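Local structure of amidohydrolase 3 domain-containing protein (Pyrococcus horikoshii, 3IGH) at residues Glu296-Thr301 and Phe328-Phe333; Leu24-Gly29 and Ala465-Leu470; Ile102-Gly107 and Asp143-Leu148; Asp71-Ser76 and Gln194-Asp199. The protein is of unknown specific function but probably acts as a metal-dependent hydrolase of non-peptide carbon-nitrogen bonds, as a member of the amidohydrolase family. One frame throughout, in Å; residues are numbered along the deposited sequence. Where two conformers were deposited one is given.

Interaction 1. Residues Glu296-Thr301 and Phe328-Phe333; sequences ELIRIT and FETTGF. With SO4 (sulfate ion), chain R.
Segments 296-301 and 328-333, on helices 294-305 and 318-331, come nearest at Ile298 and Thr331, whose CA atoms are 7.0 Å apart. The contact is made by methyl groups. Thr331 CG2 lies 3.9 Å from Ile298 CG2 and 3.8 Å from Thr301 CG2, so two methyls of the first helix share one partner. The side chains of Thr301 and Thr331 cross at about a right angle. In Thr301, CG2 is anti to the backbone N (chi1 -63° for OG1), which aims the methyl at Thr331 and turns the hydroxyl back to its own helix. There OG1 donates to Leu297 O at 2.8 Å. That oxygen also takes the backbone N of Thr301, and the two donors come from opposite faces of its carbonyl plane. Thr331 OG1 is bonded to its own helix, at Val327 O. A serine in place of Thr301 could still bond to Leu297 O but would probably leave Thr331 CG2 without one of its two methyl neighbours. On the far side of the first helix, Arg299 NH2 lies 2.9 Å from O2 of a sulfate, probably from the crystallisation liquor, and bonds weakly to O1. Just beyond Thr331, Gly332 (positive phi) ends the helix in a Schellman motif, its N bonded to Glu329 O. Thr301 and Phe328 both rest on Val311 of strand 310-315. This is the packing of neighbouring outer helices on a TIM barrel.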
# COMPACT_ATOMS: atom_id res chain seq x y z
N GLU A 296 -26.74 7.83 -7.90
CA GLU A 296 -25.47 7.28 -8.36
C GLU A 296 -24.28 7.85 -7.58
O GLU A 296 -23.34 7.11 -7.25
CB GLU A 296 -25.27 7.48 -9.86
CG GLU A 296 -24.16 6.59 -10.42
CD GLU A 296 -23.89 6.81 -11.90
OE1 GLU A 296 -24.64 7.56 -12.57
OE2 GLU A 296 -22.90 6.22 -12.40
N LEU A 297 -24.32 9.14 -7.27
CA LEU A 297 -23.28 9.76 -6.45
C LEU A 297 -23.21 9.13 -5.05
O LEU A 297 -22.13 8.89 -4.54
CB LEU A 297 -23.48 11.27 -6.34
CG LEU A 297 -23.23 12.11 -7.60
CD1 LEU A 297 -23.97 13.44 -7.46
CD2 LEU A 297 -21.73 12.38 -7.79
N ILE A 298 -24.38 8.86 -4.46
CA ILE A 298 -24.47 8.23 -3.14
C ILE A 298 -23.94 6.80 -3.18
O ILE A 298 -23.20 6.40 -2.29
CB ILE A 298 -25.93 8.26 -2.60
CG1 ILE A 298 -26.30 9.69 -2.26
CG2 ILE A 298 -26.10 7.39 -1.32
CD1 ILE A 298 -27.75 9.98 -2.46
N ARG A 299 -24.30 6.06 -4.23
CA ARG A 299 -23.83 4.69 -4.40
C ARG A 299 -22.30 4.60 -4.47
O ARG A 299 -21.68 3.75 -3.81
CB ARG A 299 -24.45 4.07 -5.66
CG ARG A 299 -24.02 2.64 -5.93
CD ARG A 299 -24.66 2.10 -7.20
NE ARG A 299 -26.01 1.63 -6.94
CZ ARG A 299 -26.36 0.35 -6.86
NH1 ARG A 299 -27.62 0.03 -6.62
NH2 ARG A 299 -25.46 -0.62 -7.04
N ILE A 300 -21.69 5.48 -5.25
CA ILE A 300 -20.22 5.49 -5.36
C ILE A 300 -19.56 5.92 -4.03
O ILE A 300 -18.57 5.31 -3.59
CB ILE A 300 -19.73 6.32 -6.57
CG1 ILE A 300 -20.33 5.77 -7.87
CG2 ILE A 300 -18.20 6.25 -6.68
CD1 ILE A 300 -20.17 6.68 -9.09
N THR A 301 -20.12 6.95 -3.40
CA THR A 301 -19.68 7.40 -2.08
C THR A 301 -19.70 6.25 -1.06
O THR A 301 -18.72 6.04 -0.35
CB THR A 301 -20.56 8.58 -1.59
OG1 THR A 301 -20.41 9.69 -2.48
CG2 THR A 301 -20.17 9.02 -0.17
N PHE A 328 -23.29 14.23 0.92
CA PHE A 328 -22.59 14.15 2.19
C PHE A 328 -23.52 14.09 3.42
O PHE A 328 -23.22 13.40 4.41
CB PHE A 328 -21.53 15.28 2.30
CG PHE A 328 -20.36 15.11 1.34
CD1 PHE A 328 -19.90 13.85 0.98
CD2 PHE A 328 -19.71 16.22 0.80
CE1 PHE A 328 -18.82 13.69 0.11
CE2 PHE A 328 -18.64 16.08 -0.08
CZ PHE A 328 -18.19 14.82 -0.43
N GLU A 329 -24.67 14.75 3.33
CA GLU A 329 -25.64 14.69 4.42
C GLU A 329 -26.23 13.29 4.55
O GLU A 329 -26.24 12.74 5.65
CB GLU A 329 -26.76 15.71 4.22
CG GLU A 329 -27.74 15.76 5.38
CD GLU A 329 -29.13 16.24 4.98
OE1 GLU A 329 -30.02 16.21 5.85
OE2 GLU A 329 -29.34 16.64 3.81
N THR A 330 -26.66 12.70 3.43
CA THR A 330 -27.31 11.39 3.38
C THR A 330 -26.39 10.25 3.83
O THR A 330 -26.81 9.29 4.48
CB THR A 330 -27.85 11.13 1.95
OG1 THR A 330 -28.77 12.16 1.58
CG2 THR A 330 -28.55 9.79 1.84
N THR A 331 -25.12 10.35 3.45
CA THR A 331 -24.16 9.30 3.76
C THR A 331 -23.57 9.50 5.16
O THR A 331 -22.93 8.60 5.70
CB THR A 331 -23.03 9.23 2.71
OG1 THR A 331 -22.40 10.51 2.59
CG2 THR A 331 -23.59 8.79 1.37
N GLY A 332 -23.82 10.68 5.73
CA GLY A 332 -23.25 11.07 7.01
C GLY A 332 -21.73 11.18 6.99
O GLY A 332 -21.09 11.02 8.02
N PHE A 333 -21.16 11.44 5.82
CA PHE A 333 -19.71 11.53 5.70
C PHE A 333 -19.26 12.96 5.41
O PHE A 333 -19.67 13.53 4.40
CB PHE A 333 -19.18 10.56 4.63
CG PHE A 333 -17.71 10.72 4.34
CD1 PHE A 333 -16.76 10.44 5.32
CD2 PHE A 333 -17.27 11.16 3.09
CE1 PHE A 333 -15.39 10.59 5.06
CE2 PHE A 333 -15.90 11.29 2.81
CZ PHE A 333 -14.97 11.02 3.81
S SO4 R . -22.21 -2.01 -7.15
O1 SO4 R . -22.15 -0.73 -7.87
O2 SO4 R . -23.48 -2.67 -7.45
O3 SO4 R . -21.11 -2.86 -7.59
O4 SO4 R . -22.11 -1.78 -5.72

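Interaction 2. Residues Leu24-Gly29 and Ala465-Leu470; sequences LVISHG and AEYIIL
Ile26 projects from strand 23-27 toward Ala465 and Tyr467, and its branches divide the work. At CB the side chain forks. With chi1 at -59°, CG1 is anti to the carbonyl carbon and CG2 anti to the backbone N. CG2 meets Ala465 CB at 3.7 Å. The other branch starts at CG1, which lies 3.8 Å from the same Ala465 CB, so the alanine methyl is straddled by the fork. At the tip, CD1 still touches Ala465 CB (3.9 Å) and also reaches Tyr467 CE2 at 3.7 Å, an oblique approach to the ring. An alanine at Ile26 would probably open a gap beside the Ala465 methyl and remove the CD1 contact on the tyrosine ring. A backbone bond ties the segments at one end: Ala465 N donates to Gly29 O at 2.8 Å, nearly straight at 170°. A water also lies between Gly29 O and Glu466 OE2. Glu466 OE2 also forms a salt bridge with Arg255 and a hydrogen bond with Asn230. The Tyr467 ring makes a cation-pi contact with Lys203. Strand 23-27 belongs to a small sheet, bonded between strands 3-7 and 30-35, and Ser27 packs on Ile32 of the second subunit. Strand 467-470 runs antiparallel to strand 58-68. The contact thus lies between the small sheet and strand 467-470, beside the barrel.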
# COMPACT_ATOMS: atom_id res chain seq x y z
N LEU A 24 15.76 22.58 14.07
CA LEU A 24 14.97 21.37 13.83
C LEU A 24 15.86 20.15 13.92
O LEU A 24 17.00 20.19 13.49
CB LEU A 24 14.35 21.38 12.43
CG LEU A 24 13.05 22.10 12.06
CD1 LEU A 24 12.67 21.70 10.64
CD2 LEU A 24 11.92 21.78 13.01
N VAL A 25 15.32 19.05 14.46
CA VAL A 25 15.98 17.75 14.33
C VAL A 25 15.09 16.83 13.51
O VAL A 25 13.90 16.70 13.80
CB VAL A 25 16.31 17.09 15.69
CG1 VAL A 25 17.10 15.81 15.48
CG2 VAL A 25 17.12 18.04 16.56
N ILE A 26 15.67 16.21 12.49
CA ILE A 26 14.95 15.32 11.59
C ILE A 26 15.49 13.90 11.68
O ILE A 26 16.70 13.67 11.56
CB ILE A 26 15.00 15.82 10.12
CG1 ILE A 26 14.41 17.23 10.01
CG2 ILE A 26 14.28 14.85 9.18
CD1 ILE A 26 14.97 18.01 8.84
N SER A 27 14.58 12.95 11.88
CA SER A 27 14.92 11.54 11.87
C SER A 27 14.02 10.80 10.89
O SER A 27 12.79 10.82 11.06
CB SER A 27 14.73 10.96 13.27
OG SER A 27 14.96 9.56 13.26
N HIS A 28 14.64 10.16 9.90
CA HIS A 28 13.93 9.36 8.88
C HIS A 28 12.73 10.08 8.26
O HIS A 28 11.61 9.54 8.22
CB HIS A 28 13.53 7.98 9.45
CG HIS A 28 14.69 7.07 9.72
ND1 HIS A 28 15.12 6.78 10.99
CD2 HIS A 28 15.51 6.40 8.88
CE1 HIS A 28 16.16 5.96 10.93
NE2 HIS A 28 16.41 5.71 9.66
N GLY A 29 12.95 11.31 7.81
CA GLY A 29 11.91 12.09 7.14
C GLY A 29 10.87 12.69 8.06
O GLY A 29 9.87 13.22 7.57
N ALA A 465 9.09 15.88 7.54
CA ALA A 465 9.98 17.02 7.31
C ALA A 465 10.00 17.41 5.83
O ALA A 465 11.00 17.23 5.13
CB ALA A 465 11.40 16.70 7.80
N GLU A 466 8.87 17.92 5.37
CA GLU A 466 8.76 18.46 4.02
C GLU A 466 8.86 19.96 4.15
O GLU A 466 7.93 20.62 4.63
CB GLU A 466 7.42 18.09 3.36
CG GLU A 466 7.08 16.60 3.39
CD GLU A 466 7.95 15.75 2.48
OE1 GLU A 466 8.86 16.29 1.82
OE2 GLU A 466 7.72 14.54 2.43
N TYR A 467 9.99 20.49 3.73
CA TYR A 467 10.26 21.90 3.93
C TYR A 467 10.95 22.47 2.71
O TYR A 467 11.50 21.73 1.88
CB TYR A 467 11.11 22.12 5.21
CG TYR A 467 12.46 21.43 5.17
CD1 TYR A 467 13.56 22.06 4.57
CD2 TYR A 467 12.64 20.16 5.72
CE1 TYR A 467 14.80 21.43 4.52
CE2 TYR A 467 13.88 19.53 5.67
CZ TYR A 467 14.96 20.17 5.07
OH TYR A 467 16.19 19.56 5.02
N ILE A 468 10.92 23.79 2.61
CA ILE A 468 11.67 24.49 1.58
C ILE A 468 12.55 25.55 2.25
O ILE A 468 12.18 26.09 3.29
CB ILE A 468 10.77 25.10 0.46
CG1 ILE A 468 9.67 26.00 1.02
CG2 ILE A 468 10.12 23.98 -0.36
CD1 ILE A 468 8.69 26.52 -0.04
N ILE A 469 13.71 25.79 1.66
CA ILE A 469 14.67 26.74 2.21
C ILE A 469 14.63 28.01 1.37
O ILE A 469 14.75 27.96 0.14
CB ILE A 469 16.11 26.14 2.29
CG1 ILE A 469 16.11 24.88 3.17
CG2 ILE A 469 17.12 27.17 2.83
CD1 ILE A 469 17.48 24.22 3.37
N LEU A 470 14.43 29.15 2.03
CA LEU A 470 14.32 30.43 1.33
C LEU A 470 15.41 31.41 1.78
O LEU A 470 15.92 31.32 2.90
CB LEU A 470 12.92 31.03 1.53
CG LEU A 470 11.72 30.14 1.19
CD1 LEU A 470 10.43 30.80 1.61
CD2 LEU A 470 11.67 29.76 -0.29
O HOH W 1 9.28 13.19 4.35

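Interaction 3. Residues Ile102-Gly107 and Asp143-Leu148; sequences IIFGFG and DKMLEL
Met145 lays its sulfur against Ile102, the two side chains crossing at about a right angle. The touching atoms are Met145 SD and Ile102 CG2, 3.6 Å apart. CG of Met145 is anti to the backbone N (chi1 -172°), and the chain then bends at chi2 (71°), which carries the thioether off the helix toward Ile102, just before strand 103-108. Its terminal methyl goes a little further. CE stands 4.3 Å from Phe104 CE1 and approaches the ring obliquely. Ile102 CG2 has a second neighbour in its own segment. It sits over one face of the Phe104 ring, displaced toward the rim and 3.6 Å above the plane. The methyl is therefore in contact with both the sulfur and the aromatic ring. This is helix-on-sheet packing: helix 143-149 lies against a mixed six-stranded sheet separate from the barrel strands. Strand 103-108 runs in that sheet between strands 80-81 and 129-133, parallel to both, and helix 143-149 follows strand 138-141 of the same sheet. Helix 166-180 adds to the apolar cluster, since Ile176 touches both Phe104 and Met145 and Val180 touches Ile102. From strand 129-133, Phe130 packs on Phe104 and Met145 as well. The start of helix 143-149 is held by polar groups: Asp143 forms a salt bridge with Arg119, Lys144 forms one with Asp126, and Met145 N is hydrogen-bonded to Asn142 OD1.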
# COMPACT_ATOMS: atom_id res chain seq x y z
N ILE A 102 3.79 10.48 -30.52
CA ILE A 102 2.61 11.21 -30.95
C ILE A 102 2.86 12.67 -30.62
O ILE A 102 3.34 12.97 -29.52
CB ILE A 102 1.34 10.72 -30.21
CG1 ILE A 102 1.10 9.24 -30.49
CG2 ILE A 102 0.11 11.51 -30.63
CD1 ILE A 102 0.59 8.53 -29.31
N ILE A 103 2.55 13.55 -31.56
CA ILE A 103 2.73 14.98 -31.36
C ILE A 103 1.43 15.59 -30.87
O ILE A 103 0.46 15.68 -31.63
CB ILE A 103 3.25 15.69 -32.63
CG1 ILE A 103 4.51 14.99 -33.18
CG2 ILE A 103 3.52 17.18 -32.35
CD1 ILE A 103 5.69 14.89 -32.20
N PHE A 104 1.41 15.98 -29.60
CA PHE A 104 0.26 16.64 -29.00
C PHE A 104 0.54 18.14 -28.96
O PHE A 104 1.65 18.57 -28.62
CB PHE A 104 0.01 16.12 -27.58
CG PHE A 104 -0.54 14.72 -27.52
CD1 PHE A 104 -1.87 14.46 -27.83
CD2 PHE A 104 0.27 13.66 -27.12
CE1 PHE A 104 -2.39 13.16 -27.76
CE2 PHE A 104 -0.23 12.35 -27.04
CZ PHE A 104 -1.57 12.11 -27.36
N GLY A 105 -0.47 18.93 -29.31
CA GLY A 105 -0.35 20.37 -29.28
C GLY A 105 -1.57 21.01 -28.65
O GLY A 105 -2.60 20.36 -28.50
N PHE A 106 -1.45 22.29 -28.31
CA PHE A 106 -2.55 23.02 -27.68
C PHE A 106 -2.46 24.51 -27.99
O PHE A 106 -1.39 25.03 -28.29
CB PHE A 106 -2.56 22.80 -26.15
CG PHE A 106 -1.54 23.63 -25.41
CD1 PHE A 106 -1.89 24.86 -24.83
CD2 PHE A 106 -0.22 23.20 -25.29
CE1 PHE A 106 -0.95 25.64 -24.17
CE2 PHE A 106 0.72 23.97 -24.62
CZ PHE A 106 0.36 25.19 -24.06
N GLY A 107 -3.60 25.19 -27.87
CA GLY A 107 -3.62 26.64 -27.82
C GLY A 107 -3.81 27.40 -29.12
O GLY A 107 -3.76 28.63 -29.11
N ASP A 143 -4.35 12.04 -40.41
CA ASP A 143 -4.72 10.67 -40.78
C ASP A 143 -4.24 9.62 -39.78
O ASP A 143 -5.03 8.78 -39.33
CB ASP A 143 -4.18 10.31 -42.17
CG ASP A 143 -4.96 10.97 -43.30
OD1 ASP A 143 -4.38 11.13 -44.40
OD2 ASP A 143 -6.14 11.31 -43.10
N LYS A 144 -2.95 9.68 -39.45
CA LYS A 144 -2.32 8.71 -38.56
C LYS A 144 -2.94 8.67 -37.16
O LYS A 144 -3.12 7.60 -36.57
CB LYS A 144 -0.82 9.00 -38.44
CG LYS A 144 -0.01 8.63 -39.67
CD LYS A 144 1.48 8.80 -39.41
CE LYS A 144 2.32 8.20 -40.53
NZ LYS A 144 2.24 8.98 -41.79
N MET A 145 -3.29 9.85 -36.65
CA MET A 145 -3.90 9.95 -35.34
C MET A 145 -5.33 9.45 -35.40
O MET A 145 -5.79 8.77 -34.47
CB MET A 145 -3.86 11.40 -34.85
CG MET A 145 -4.30 11.58 -33.41
SD MET A 145 -3.10 10.93 -32.23
CE MET A 145 -4.19 10.71 -30.83
N LEU A 146 -6.03 9.76 -36.49
CA LEU A 146 -7.41 9.31 -36.66
C LEU A 146 -7.50 7.79 -36.80
O LEU A 146 -8.50 7.18 -36.38
CB LEU A 146 -8.07 10.00 -37.86
CG LEU A 146 -8.40 11.50 -37.71
CD1 LEU A 146 -9.01 12.05 -39.01
CD2 LEU A 146 -9.33 11.74 -36.54
N GLU A 147 -6.46 7.19 -37.38
CA GLU A 147 -6.34 5.73 -37.46
C GLU A 147 -6.26 5.14 -36.05
O GLU A 147 -7.00 4.19 -35.73
CB GLU A 147 -5.11 5.33 -38.27
CG GLU A 147 -4.94 3.81 -38.45
CD GLU A 147 -6.11 3.16 -39.18
OE1 GLU A 147 -6.60 3.74 -40.17
OE2 GLU A 147 -6.52 2.05 -38.76
N LEU A 148 -5.40 5.71 -35.22
CA LEU A 148 -5.26 5.29 -33.82
C LEU A 148 -6.54 5.48 -33.01
O LEU A 148 -6.86 4.65 -32.15
CB LEU A 148 -4.12 6.05 -33.14
CG LEU A 148 -2.68 5.64 -33.46
CD1 LEU A 148 -1.71 6.65 -32.89
CD2 LEU A 148 -2.37 4.24 -32.93

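Interaction 4. Residues Asp71-Ser76 and Gln194-Asp199; sequences DELGMS and QEHLLD. With SO4 (sulfate ion), chain J.
Leu73 and Leu197 cross obliquely between helices 70-78 and 183-199. Leu73 extends with CG opposite its backbone N (chi1 173°), and its CD2 methyl does the touching. It lies 3.9 Å from Leu197 CG and also borders both methyls of that residue, so it fits against the branch point of the second leucine. The same CD2 stands 4.2 Å from His196 CD2, oblique to the imidazole ring. His196 also holds CG opposite its N, which carries the ring out past Leu73 to a bound sulfate, probably from the crystallisation liquor. His196 NE2 donates to O4 of the sulfate at 3.0 Å with an angle of 153°, and the oxygen lies at the ring edge, near its plane. Leu73 CD1 borders the ion too, 4.0 Å from sulfate O3. Ala406 N gives the sulfate a further hydrogen bond. Leu197 also packs on Leu70 of the first helix, and on Val202 and Val205 of strand 202-210. Helix 70-78 follows strand 58-68, helix 183-199 leads into strand 202-210, and these two strands are parallel neighbours. Helices meeting over neighbouring parallel strands in this way are characteristic of the TIM-barrel amidohydrolase fold.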
# COMPACT_ATOMS: atom_id res chain seq x y z
N ASP A 71 -0.65 13.53 -14.33
CA ASP A 71 -0.45 13.00 -15.68
C ASP A 71 -0.66 14.08 -16.76
O ASP A 71 0.14 14.20 -17.69
CB ASP A 71 -1.33 11.77 -15.94
CG ASP A 71 -2.82 12.01 -15.67
OD1 ASP A 71 -3.21 13.04 -15.05
OD2 ASP A 71 -3.61 11.15 -16.07
N GLU A 72 -1.72 14.87 -16.61
CA GLU A 72 -2.01 15.95 -17.54
C GLU A 72 -0.96 17.06 -17.48
O GLU A 72 -0.67 17.67 -18.50
CB GLU A 72 -3.40 16.52 -17.30
CG GLU A 72 -4.53 15.57 -17.67
CD GLU A 72 -5.90 16.09 -17.27
OE1 GLU A 72 -6.03 17.29 -16.92
OE2 GLU A 72 -6.87 15.30 -17.31
N LEU A 73 -0.40 17.30 -16.30
CA LEU A 73 0.66 18.30 -16.17
C LEU A 73 1.90 17.85 -16.95
O LEU A 73 2.50 18.64 -17.68
CB LEU A 73 1.01 18.56 -14.70
CG LEU A 73 2.23 19.46 -14.41
CD1 LEU A 73 2.10 20.83 -15.08
CD2 LEU A 73 2.46 19.61 -12.88
N GLY A 74 2.27 16.59 -16.79
CA GLY A 74 3.36 15.99 -17.56
C GLY A 74 3.15 16.12 -19.06
O GLY A 74 4.07 16.52 -19.77
N MET A 75 1.93 15.82 -19.53
CA MET A 75 1.58 15.92 -20.95
C MET A 75 1.71 17.37 -21.43
O MET A 75 2.30 17.62 -22.49
CB MET A 75 0.16 15.39 -21.24
CG MET A 75 -0.38 15.79 -22.65
SD MET A 75 -1.71 14.80 -23.40
CE MET A 75 -0.85 13.24 -23.57
N SER A 76 1.17 18.30 -20.64
CA SER A 76 1.18 19.73 -20.96
C SER A 76 2.60 20.27 -21.11
O SER A 76 2.87 21.11 -21.97
CB SER A 76 0.44 20.52 -19.89
OG SER A 76 0.42 21.91 -20.16
N GLN A 194 6.29 15.68 -11.54
CA GLN A 194 6.80 15.75 -10.17
C GLN A 194 8.11 16.54 -10.04
O GLN A 194 8.31 17.21 -9.04
CB GLN A 194 6.94 14.36 -9.52
CG GLN A 194 8.02 13.47 -10.14
CD GLN A 194 8.21 12.14 -9.44
OE1 GLN A 194 7.52 11.83 -8.47
NE2 GLN A 194 9.15 11.33 -9.94
N GLU A 195 8.97 16.47 -11.06
CA GLU A 195 10.22 17.24 -11.03
C GLU A 195 9.95 18.73 -11.20
O GLU A 195 10.61 19.55 -10.56
CB GLU A 195 11.26 16.70 -12.03
CG GLU A 195 10.97 16.88 -13.52
CD GLU A 195 11.92 16.08 -14.42
OE1 GLU A 195 12.12 16.51 -15.59
OE2 GLU A 195 12.44 15.04 -13.98
N HIS A 196 8.94 19.06 -12.01
CA HIS A 196 8.45 20.43 -12.18
C HIS A 196 7.90 20.97 -10.86
O HIS A 196 8.22 22.10 -10.45
CB HIS A 196 7.38 20.45 -13.27
CG HIS A 196 6.82 21.80 -13.57
ND1 HIS A 196 7.48 22.72 -14.36
CD2 HIS A 196 5.65 22.38 -13.22
CE1 HIS A 196 6.74 23.82 -14.47
NE2 HIS A 196 5.63 23.64 -13.79
N LEU A 197 7.08 20.16 -10.18
CA LEU A 197 6.49 20.56 -8.90
C LEU A 197 7.53 20.69 -7.80
O LEU A 197 7.51 21.66 -7.03
CB LEU A 197 5.38 19.58 -8.47
CG LEU A 197 4.16 19.65 -9.39
CD1 LEU A 197 3.31 18.40 -9.25
CD2 LEU A 197 3.34 20.92 -9.14
N LEU A 198 8.45 19.73 -7.74
CA LEU A 198 9.51 19.73 -6.74
C LEU A 198 10.39 20.99 -6.88
O LEU A 198 10.73 21.63 -5.88
CB LEU A 198 10.36 18.46 -6.86
CG LEU A 198 11.23 17.97 -5.71
CD1 LEU A 198 10.43 17.78 -4.44
CD2 LEU A 198 11.91 16.67 -6.10
N ASP A 199 10.70 21.37 -8.12
CA ASP A 199 11.46 22.60 -8.39
C ASP A 199 10.73 23.86 -7.95
O ASP A 199 11.36 24.88 -7.69
CB ASP A 199 11.85 22.70 -9.87
CG ASP A 199 12.97 21.74 -10.25
OD1 ASP A 199 13.60 21.14 -9.35
OD2 ASP A 199 13.22 21.59 -11.47
S SO4 J . 3.03 25.53 -15.79
O1 SO4 J . 4.32 25.35 -16.44
O2 SO4 J . 2.58 26.90 -15.97
O3 SO4 J . 2.05 24.61 -16.37
O4 SO4 J . 3.18 25.25 -14.37

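In the fold
Interactions 3 and 4 are the only two in direct touch. Phe104 CE2 meets Met75 CE at 3.6 Å, though Met75 was deposited in two conformers, so this link between strand 103-108 and helix 70-78 is doubtful for the other one. Their centres are 21 Å apart. Interaction 2 approaches interaction 4 to about 6 Å between nearest atoms, with centres 23 Å apart. Interaction 1 is remote: its centre is 32 Å from interaction 4 and 38 to 39 Å from the other two. Interaction 4 lies closest to the middle of the chain. Its helix 70-78 directly follows a barrel strand, and amidohydrolases usually carry their metal site at the C-terminal ends of the barrel strands.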